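Long-range contact in putative O-acetylhomoserine (Thiol)-lyase (Campylobacter jejuni, PDB 4OC9), which probably uses pyridoxal phosphate to make homocysteine from O-acetylhomoserine and sulfide, as O-acetylhomoserine sulfhydrylases do: residues Ser24-Glu36 with Asn52-Val64. Numbering follows the deposited sequence.
Sequences SVPIYQNTAYNFE and NIYSRLSNPTSDV
Y33 and N52 meet in a CH-pi contact: CB of N52 sits over one face of the tyrosine ring, 3.8 Å from the centroid, and ND2 of N30 lies off-centre over the opposite face. A tyrosine suits this slot because its flat ring offers a face to N52 CB while its hydroxyl reaches a buried polar atom: Y33 OH donates to S55 OG at 2.8 Å. That small serine hydroxyl donates in turn to N30 O at 2.6 Å, so the chain of bonds has a fixed direction, and S55 N adds a nearly straight bond to T31 O (173°).

In this PLP-enzyme fold the contact belongs to the N-terminal region that reaches into neighbouring subunits: Y54 OH bonds the pyridoxyl-lysine side chain of a second subunit, and N52 ND2 bonds Q20 of a third.

T61, in the first turn of helix 60-73, grips the other end of 24-36. With OG1 anti to its carbonyl carbon (chi1 -60°), the hydroxyl donates to a lone pair of P26 O at 2.8 Å and accepts from Y28 N at 3.0 Å, so one hydroxyl serves a carbonyl and an N-H of an irregular loop. N59 is the N-cap of this helix: OD1 accepts from T61 N, while ND2 donates to Y28 O in the amide plane, so one asparagine caps the helix and holds the 24-36 loop. P60, well suited to a helix's first turn, where no N-H is needed, sets CB off-centre against the Y28 ring at 4.2 Å from its centroid.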
loop_
_atom_site.group_PDB
_atom_site.type_symbol
_atom_site.label_atom_id
_atom_site.label_comp_id
_atom_site.label_asym_id
_atom_site.label_seq_id
_atom_site.Cartn_x
_atom_site.Cartn_y
_atom_site.Cartn_z
ATOM N N SER D 24 -7.295 -2.154 -13.713
ATOM C CA SER D 24 -7.396 -2.397 -12.295
ATOM C C SER D 24 -8.031 -1.177 -11.638
ATOM O O SER D 24 -7.833 -0.063 -12.104
ATOM C CB SER D 24 -6.028 -2.604 -11.673
ATOM O OG SER D 24 -6.178 -2.757 -10.275
ATOM N N VAL D 25 -8.755 -1.395 -10.550
ATOM C CA VAL D 25 -9.405 -0.303 -9.843
ATOM C C VAL D 25 -8.336 0.497 -9.122
ATOM O O VAL D 25 -7.508 -0.046 -8.415
ATOM C CB VAL D 25 -10.424 -0.795 -8.816
ATOM C CG1 VAL D 25 -11.096 0.370 -8.126
ATOM C CG2 VAL D 25 -11.486 -1.662 -9.482
ATOM N N PRO D 26 -8.339 1.814 -9.307
ATOM C CA PRO D 26 -7.323 2.574 -8.628
ATOM C C PRO D 26 -7.511 2.583 -7.129
ATOM O O PRO D 26 -8.638 2.442 -6.631
ATOM C CB PRO D 26 -7.513 4.004 -9.163
ATOM C CG PRO D 26 -8.422 3.884 -10.345
ATOM C CD PRO D 26 -9.226 2.649 -10.127
ATOM N N ILE D 27 -6.396 2.766 -6.423
ATOM C CA ILE D 27 -6.422 2.819 -4.968
ATOM C C ILE D 27 -6.518 4.298 -4.576
ATOM O O ILE D 27 -5.533 5.052 -4.697
ATOM C CB ILE D 27 -5.164 2.243 -4.319
ATOM C CG1 ILE D 27 -4.900 0.828 -4.820
ATOM C CG2 ILE D 27 -5.316 2.303 -2.812
ATOM C CD1 ILE D 27 -3.564 0.254 -4.357
ATOM N N TYR D 28 -7.699 4.695 -4.115
ATOM C CA TYR D 28 -7.927 6.059 -3.688
ATOM C C TYR D 28 -7.459 6.256 -2.228
ATOM O O TYR D 28 -8.278 6.327 -1.311
ATOM C CB TYR D 28 -9.396 6.479 -3.898
ATOM C CG TYR D 28 -9.748 6.556 -5.369
ATOM C CD1 TYR D 28 -9.518 7.733 -6.096
ATOM C CD2 TYR D 28 -10.281 5.456 -6.060
ATOM C CE1 TYR D 28 -9.812 7.819 -7.445
ATOM C CE2 TYR D 28 -10.571 5.535 -7.419
ATOM C CZ TYR D 28 -10.343 6.732 -8.093
ATOM O OH TYR D 28 -10.617 6.838 -9.415
ATOM N N GLN D 29 -6.132 6.354 -2.046
ATOM C CA GLN D 29 -5.514 6.549 -0.724
ATOM C C GLN D 29 -5.754 8.060 -0.551
ATOM O O GLN D 29 -4.868 8.919 -0.744
ATOM C CB GLN D 29 -4.030 6.163 -0.751
ATOM C CG GLN D 29 -3.411 6.161 0.629
ATOM C CD GLN D 29 -4.006 5.072 1.474
ATOM O OE1 GLN D 29 -3.904 3.909 1.134
ATOM N NE2 GLN D 29 -4.549 5.442 2.647
ATOM N N ASN D 30 -6.992 8.356 -0.141
ATOM C CA ASN D 30 -7.484 9.702 -0.006
ATOM C C ASN D 30 -8.686 9.843 0.939
ATOM O O ASN D 30 -9.533 8.952 1.012
ATOM C CB ASN D 30 -8.010 10.003 -1.392
ATOM C CG ASN D 30 -8.605 11.366 -1.513
ATOM O OD1 ASN D 30 -7.910 12.388 -1.525
ATOM N ND2 ASN D 30 -9.910 11.379 -1.714
ATOM N N THR D 31 -8.763 10.966 1.633
ATOM C CA THR D 31 -9.855 11.193 2.582
ATOM C C THR D 31 -10.890 12.171 2.131
ATOM O O THR D 31 -12.050 12.040 2.528
ATOM C CB THR D 31 -9.342 11.692 3.943
ATOM O OG1 THR D 31 -8.507 12.847 3.765
ATOM C CG2 THR D 31 -8.510 10.625 4.603
ATOM N N ALA D 32 -10.499 13.136 1.288
ATOM C CA ALA D 32 -11.463 14.156 0.844
ATOM C C ALA D 32 -11.546 14.333 -0.645
ATOM O O ALA D 32 -10.670 13.933 -1.384
ATOM C CB ALA D 32 -11.182 15.478 1.529
ATOM N N TYR D 33 -12.608 15.010 -1.050
ATOM C CA TYR D 33 -12.892 15.246 -2.446
ATOM C C TYR D 33 -13.178 16.714 -2.765
ATOM O O TYR D 33 -13.738 17.452 -1.960
ATOM C CB TYR D 33 -14.095 14.350 -2.805
ATOM C CG TYR D 33 -13.809 12.928 -2.396
ATOM C CD1 TYR D 33 -14.091 12.489 -1.107
ATOM C CD2 TYR D 33 -13.162 12.045 -3.270
ATOM C CE1 TYR D 33 -13.780 11.184 -0.714
ATOM C CE2 TYR D 33 -12.866 10.753 -2.886
ATOM C CZ TYR D 33 -13.170 10.323 -1.615
ATOM O OH TYR D 33 -12.825 9.054 -1.216
ATOM N N ASN D 34 -12.785 17.131 -3.958
ATOM C CA ASN D 34 -12.978 18.500 -4.389
ATOM C C ASN D 34 -14.358 18.692 -4.987
ATOM O O ASN D 34 -14.621 18.224 -6.090
ATOM C CB ASN D 34 -11.910 18.833 -5.437
ATOM C CG ASN D 34 -11.931 20.294 -5.899
ATOM O OD1 ASN D 34 -11.456 20.580 -6.973
ATOM N ND2 ASN D 34 -12.468 21.211 -5.091
ATOM N N PHE D 35 -15.253 19.349 -4.246
ATOM C CA PHE D 35 -16.590 19.600 -4.749
ATOM C C PHE D 35 -16.423 20.613 -5.862
ATOM O O PHE D 35 -15.591 21.515 -5.758
ATOM C CB PHE D 35 -17.509 20.161 -3.686
ATOM C CG PHE D 35 -17.583 19.307 -2.467
ATOM C CD1 PHE D 35 -18.234 18.072 -2.510
ATOM C CD2 PHE D 35 -17.039 19.731 -1.282
ATOM C CE1 PHE D 35 -18.291 17.272 -1.403
ATOM C CE2 PHE D 35 -17.115 18.925 -0.158
ATOM C CZ PHE D 35 -17.744 17.710 -0.219
ATOM N N GLU D 36 -17.212 20.464 -6.933
ATOM C CA GLU D 36 -17.139 21.366 -8.109
ATOM C C GLU D 36 -17.700 22.765 -7.817
ATOM O O GLU D 36 -17.335 23.719 -8.496
ATOM C CB GLU D 36 -17.857 20.777 -9.314
ATOM C CG GLU D 36 -17.374 19.388 -9.701
ATOM C CD GLU D 36 -18.130 18.817 -10.870
ATOM O OE1 GLU D 36 -18.340 19.541 -11.856
ATOM O OE2 GLU D 36 -18.463 17.617 -10.833
ATOM N N ASN D 52 -19.405 11.557 -3.610
ATOM C CA ASN D 52 -18.270 11.609 -2.696
ATOM C C ASN D 52 -18.273 12.809 -1.807
ATOM O O ASN D 52 -18.515 13.938 -2.253
ATOM C CB ASN D 52 -16.966 11.620 -3.473
ATOM C CG ASN D 52 -16.791 10.387 -4.320
ATOM O OD1 ASN D 52 -17.441 9.373 -4.092
ATOM N ND2 ASN D 52 -15.881 10.460 -5.281
ATOM N N ILE D 53 -17.973 12.555 -0.540
ATOM C CA ILE D 53 -17.921 13.600 0.480
ATOM C C ILE D 53 -16.654 13.526 1.333
ATOM O O ILE D 53 -15.834 14.444 1.331
ATOM C CB ILE D 53 -19.112 13.499 1.447
ATOM C CG1 ILE D 53 -20.420 13.738 0.716
ATOM C CG2 ILE D 53 -18.954 14.522 2.556
ATOM C CD1 ILE D 53 -21.669 13.576 1.590
ATOM N N TYR D 54 -16.501 12.402 2.029
ATOM C CA TYR D 54 -15.383 12.164 2.922
ATOM C C TYR D 54 -15.278 10.669 3.110
ATOM O O TYR D 54 -16.290 9.997 3.352
ATOM C CB TYR D 54 -15.654 12.868 4.239
ATOM C CG TYR D 54 -14.517 12.802 5.228
ATOM C CD1 TYR D 54 -13.351 13.564 5.023
ATOM C CD2 TYR D 54 -14.636 12.098 6.411
ATOM C CE1 TYR D 54 -12.314 13.560 5.935
ATOM C CE2 TYR D 54 -13.598 12.075 7.320
ATOM C CZ TYR D 54 -12.445 12.821 7.082
ATOM O OH TYR D 54 -11.422 12.802 8.008
ATOM N N SER D 55 -14.045 10.167 3.028
ATOM C CA SER D 55 -13.764 8.716 3.124
ATOM C C SER D 55 -14.238 7.969 4.351
ATOM O O SER D 55 -14.344 6.743 4.301
ATOM C CB SER D 55 -12.314 8.378 2.776
ATOM O OG SER D 55 -12.096 8.718 1.433
ATOM N N ARG D 56 -14.508 8.659 5.436
ATOM C CA ARG D 56 -15.045 7.933 6.598
ATOM C C ARG D 56 -16.428 7.369 6.263
ATOM O O ARG D 56 -16.832 6.360 6.815
ATOM C CB ARG D 56 -15.083 8.799 7.856
ATOM C CG ARG D 56 -16.006 8.305 8.968
ATOM C CD ARG D 56 -15.781 8.956 10.309
ATOM N NE ARG D 56 -15.357 10.349 10.282
ATOM C CZ ARG D 56 -16.110 11.446 10.257
ATOM N NH1 ARG D 56 -17.424 11.376 10.157
ATOM N NH2 ARG D 56 -15.501 12.622 10.278
ATOM N N LEU D 57 -17.134 8.019 5.329
ATOM C CA LEU D 57 -18.474 7.589 4.900
ATOM C C LEU D 57 -18.397 6.636 3.714
ATOM O O LEU D 57 -19.028 5.596 3.719
ATOM C CB LEU D 57 -19.316 8.777 4.452
ATOM C CG LEU D 57 -19.352 9.983 5.384
ATOM C CD1 LEU D 57 -20.492 10.874 4.937
ATOM C CD2 LEU D 57 -19.606 9.515 6.788
ATOM N N SER D 58 -17.660 7.038 2.666
ATOM C CA SER D 58 -17.517 6.201 1.505
ATOM C C SER D 58 -16.271 6.609 0.722
ATOM O O SER D 58 -15.834 7.764 0.765
ATOM C CB SER D 58 -18.716 6.294 0.579
ATOM O OG SER D 58 -18.773 7.579 -0.042
ATOM N N ASN D 59 -15.751 5.638 -0.027
ATOM C CA ASN D 59 -14.568 5.780 -0.876
ATOM C C ASN D 59 -14.810 4.985 -2.178
ATOM O O ASN D 59 -15.363 3.891 -2.133
ATOM C CB ASN D 59 -13.369 5.299 -0.079
ATOM C CG ASN D 59 -12.077 5.302 -0.868
ATOM O OD1 ASN D 59 -11.922 4.570 -1.865
ATOM N ND2 ASN D 59 -11.079 6.009 -0.339
ATOM N N PRO D 60 -14.421 5.533 -3.335
ATOM C CA PRO D 60 -14.655 4.849 -4.609
ATOM C C PRO D 60 -14.054 3.452 -4.705
ATOM O O PRO D 60 -14.697 2.565 -5.280
ATOM C CB PRO D 60 -14.027 5.776 -5.653
ATOM C CG PRO D 60 -13.864 7.090 -4.968
ATOM C CD PRO D 60 -13.686 6.792 -3.514
ATOM N N THR D 61 -12.886 3.225 -4.123
ATOM C CA THR D 61 -12.278 1.897 -4.162
ATOM C C THR D 61 -13.196 0.961 -3.419
ATOM O O THR D 61 -13.647 -0.054 -3.960
ATOM C CB THR D 61 -10.861 1.868 -3.543
ATOM O OG1 THR D 61 -9.998 2.756 -4.253
ATOM C CG2 THR D 61 -10.275 0.474 -3.594
ATOM N N SER D 62 -13.528 1.311 -2.180
ATOM C CA SER D 62 -14.447 0.475 -1.365
ATOM C C SER D 62 -15.885 0.373 -1.935
ATOM O O SER D 62 -16.571 -0.614 -1.718
ATOM C CB SER D 62 -14.425 0.853 0.089
ATOM O OG SER D 62 -14.674 2.225 0.265
ATOM N N ASP D 63 -16.320 1.359 -2.719
ATOM C CA ASP D 63 -17.662 1.310 -3.331
ATOM C C ASP D 63 -17.736 0.186 -4.366
ATOM O O ASP D 63 -18.751 -0.507 -4.461
ATOM C CB ASP D 63 -18.044 2.635 -3.999
ATOM C CG ASP D 63 -18.271 3.751 -2.993
ATOM O OD1 ASP D 63 -18.388 3.463 -1.777
ATOM O OD2 ASP D 63 -18.353 4.916 -3.425
ATOM N N VAL D 64 -16.657 0.033 -5.149
ATOM C CA VAL D 64 -16.619 -1.019 -6.162
ATOM C C VAL D 64 -16.758 -2.377 -5.447
ATOM O O VAL D 64 -17.534 -3.239 -5.860
ATOM C CB VAL D 64 -15.338 -1.023 -6.976
ATOM C CG1 VAL D 64 -15.341 -2.200 -7.942
ATOM C CG2 VAL D 64 -15.171 0.285 -7.730
HETATM O O HOH W 1 -8.433 13.705 6.439
HETATM O O HOH W 2 -14.592 16.775 0.401
#